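Local coordinates for VP4 protein (Tellina virus 1, PDB 3P06) that is a birnavirus serine protease, captured here as an intramolecular acyl-enzyme, that probably cleaves the viral polyprotein into its final products, at residues A51-G57 / I72-V78. Sequence-based numbering, arbitrary orientation.
Sequences AGGTIYG and IKGAITV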
loop_
_atom_site.group_PDB
_atom_site.type_symbol
_atom_site.label_atom_id
_atom_site.label_comp_id
_atom_site.label_asym_id
_atom_site.label_seq_id
_atom_site.Cartn_x
_atom_site.Cartn_y
_atom_site.Cartn_z
ATOM N N ALA A 51 -6.521 -14.238 11.506
ATOM C CA ALA A 51 -5.864 -15.384 10.839
ATOM C C ALA A 51 -4.430 -15.652 11.337
ATOM O O ALA A 51 -3.710 -16.447 10.726
ATOM C CB ALA A 51 -5.868 -15.183 9.283
ATOM N N GLY A 52 -4.018 -15.026 12.448
ATOM C CA GLY A 52 -2.643 -15.204 12.958
ATOM C C GLY A 52 -1.611 -14.189 12.412
ATOM O O GLY A 52 -0.451 -14.283 12.764
ATOM N N GLY A 53 -2.006 -13.210 11.575
ATOM C CA GLY A 53 -1.024 -12.340 10.911
ATOM C C GLY A 53 -0.662 -11.134 11.808
ATOM O O GLY A 53 -1.251 -10.946 12.872
ATOM N N THR A 54 0.313 -10.323 11.400
ATOM C CA THR A 54 0.706 -9.128 12.178
ATOM C C THR A 54 0.975 -8.023 11.165
ATOM O O THR A 54 1.738 -8.268 10.195
ATOM C CB THR A 54 2.033 -9.339 13.000
ATOM O OG1 THR A 54 1.932 -10.469 13.862
ATOM C CG2 THR A 54 2.284 -8.120 13.889
ATOM N N ILE A 55 0.346 -6.840 11.317
ATOM C CA ILE A 55 0.580 -5.776 10.373
ATOM C C ILE A 55 1.223 -4.621 11.187
ATOM O O ILE A 55 0.630 -4.093 12.145
ATOM C CB ILE A 55 -0.766 -5.314 9.789
ATOM C CG1 ILE A 55 -1.585 -6.512 9.204
ATOM C CG2 ILE A 55 -0.585 -4.203 8.719
ATOM C CD1 ILE A 55 -3.050 -6.170 9.021
ATOM N N TYR A 56 2.368 -4.162 10.727
ATOM C CA TYR A 56 3.124 -3.074 11.320
ATOM C C TYR A 56 3.003 -1.833 10.470
ATOM O O TYR A 56 2.774 -1.914 9.273
ATOM C CB TYR A 56 4.644 -3.475 11.363
ATOM C CG TYR A 56 4.974 -4.752 12.113
ATOM C CD1 TYR A 56 5.399 -4.699 13.455
ATOM C CD2 TYR A 56 4.869 -6.041 11.480
ATOM C CE1 TYR A 56 5.753 -5.853 14.144
ATOM C CE2 TYR A 56 5.240 -7.238 12.174
ATOM C CZ TYR A 56 5.655 -7.126 13.503
ATOM O OH TYR A 56 5.994 -8.230 14.215
ATOM N N GLY A 57 3.277 -0.669 11.077
ATOM C CA GLY A 57 3.435 0.572 10.330
ATOM C C GLY A 57 2.122 1.395 10.431
ATOM O O GLY A 57 2.021 2.440 9.830
ATOM N N ILE A 72 -4.958 -12.043 6.686
ATOM C CA ILE A 72 -3.518 -11.979 6.478
ATOM C C ILE A 72 -2.936 -12.945 7.531
ATOM O O ILE A 72 -3.243 -12.822 8.746
ATOM C CB ILE A 72 -3.007 -10.522 6.685
ATOM C CG1 ILE A 72 -3.496 -9.618 5.531
ATOM C CG2 ILE A 72 -1.477 -10.490 6.894
ATOM C CD1 ILE A 72 -3.246 -8.172 5.756
ATOM N N LYS A 73 -2.126 -13.909 7.066
ATOM C CA LYS A 73 -1.533 -14.912 7.989
ATOM C C LYS A 73 -0.086 -14.609 8.351
ATOM O O LYS A 73 0.353 -15.010 9.398
ATOM C CB LYS A 73 -1.668 -16.338 7.408
ATOM C CG LYS A 73 -3.101 -16.553 6.949
ATOM C CD LYS A 73 -3.443 -17.969 6.706
ATOM C CE LYS A 73 -2.997 -18.426 5.338
ATOM N NZ LYS A 73 -3.174 -19.922 5.341
ATOM N N GLY A 74 0.643 -13.892 7.507
ATOM C CA GLY A 74 2.045 -13.605 7.802
ATOM C C GLY A 74 2.253 -12.173 8.340
ATOM O O GLY A 74 1.281 -11.506 8.800
ATOM N N ALA A 75 3.494 -11.691 8.300
ATOM C CA ALA A 75 3.801 -10.317 8.762
ATOM C C ALA A 75 3.762 -9.386 7.555
ATOM O O ALA A 75 4.239 -9.775 6.470
ATOM C CB ALA A 75 5.165 -10.277 9.473
ATOM N N ILE A 76 3.153 -8.202 7.693
ATOM C CA ILE A 76 3.127 -7.214 6.608
ATOM C C ILE A 76 3.551 -5.926 7.309
ATOM O O ILE A 76 3.102 -5.660 8.424
ATOM C CB ILE A 76 1.716 -7.002 6.009
ATOM C CG1 ILE A 76 1.169 -8.245 5.280
ATOM C CG2 ILE A 76 1.695 -5.713 5.047
ATOM C CD1 ILE A 76 1.807 -8.522 3.885
ATOM N N THR A 77 4.458 -5.161 6.707
ATOM C CA THR A 77 4.806 -3.843 7.228
ATOM C C THR A 77 4.428 -2.885 6.124
ATOM O O THR A 77 4.782 -3.159 4.985
ATOM C CB THR A 77 6.316 -3.753 7.484
ATOM O OG1 THR A 77 6.639 -4.769 8.435
ATOM C CG2 THR A 77 6.745 -2.302 8.072
ATOM N N VAL A 78 3.689 -1.799 6.454
ATOM C CA VAL A 78 3.298 -0.808 5.469
ATOM C C VAL A 78 4.291 0.320 5.611
ATOM O O VAL A 78 4.404 0.910 6.709
ATOM C CB VAL A 78 1.822 -0.379 5.736
ATOM C CG1 VAL A 78 1.313 0.451 4.655
ATOM C CG2 VAL A 78 0.929 -1.693 5.714
HETATM O O HOH W 1 4.437 3.103 8.242
#
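Four backbone hydrogen bonds join 51-57 to 72-78 as parallel neighbours in the mixed sheet of this protease. T54 N donates to G74 O (3.0 Å), I76 N to T54 O (2.9 Å), Y56 N to I76 O (2.8 Å) and V78 N to Y56 O (3.0 Å). T54 and Y56 thus use both N and O toward 72-78, while I55 turns its backbone to A47 on strand 45-48: the zigzag pairing of parallel strands. CA-H...O contacts, such as I55 CA to I76 O at 3.2 Å, fill in between, and past the last bond one water donates to both G57 O (3.0 Å) and V78 O (2.7 Å).

Glycines suit the ends. A CB on G53 would clash with I72 O and G74 O, and one on G57 with V78 O; the backbone angles of G52 and G57, with positive phi, also favour glycine.

Apolar contacts divide between the two sheet faces. On the face of I55 and I76, I55 CD1 meets I72 CD1 (3.8 Å) and I55 CG2 meets V78 CG2 (4.2 Å), with I55 also touching W103 and V78 lying on F27 of strand 21-31. On the face of T54, Y56, A75 and T77, the edge of the Y56 ring reaches A75, CE2 to CB 4.1 Å, the small alanine accommodating the ring. T77 OG1 lies 3.7 Å from Y56 CD2 but hydrogen-bonds to G32 and L34.

The strands close a beta-alpha-beta unit through helix 64-67. Main-chain bonds therefore set the register, while I72, from the loop before the strand, and I76 pack this unit on helix 104-111, which follows the predicted nucleophile S102.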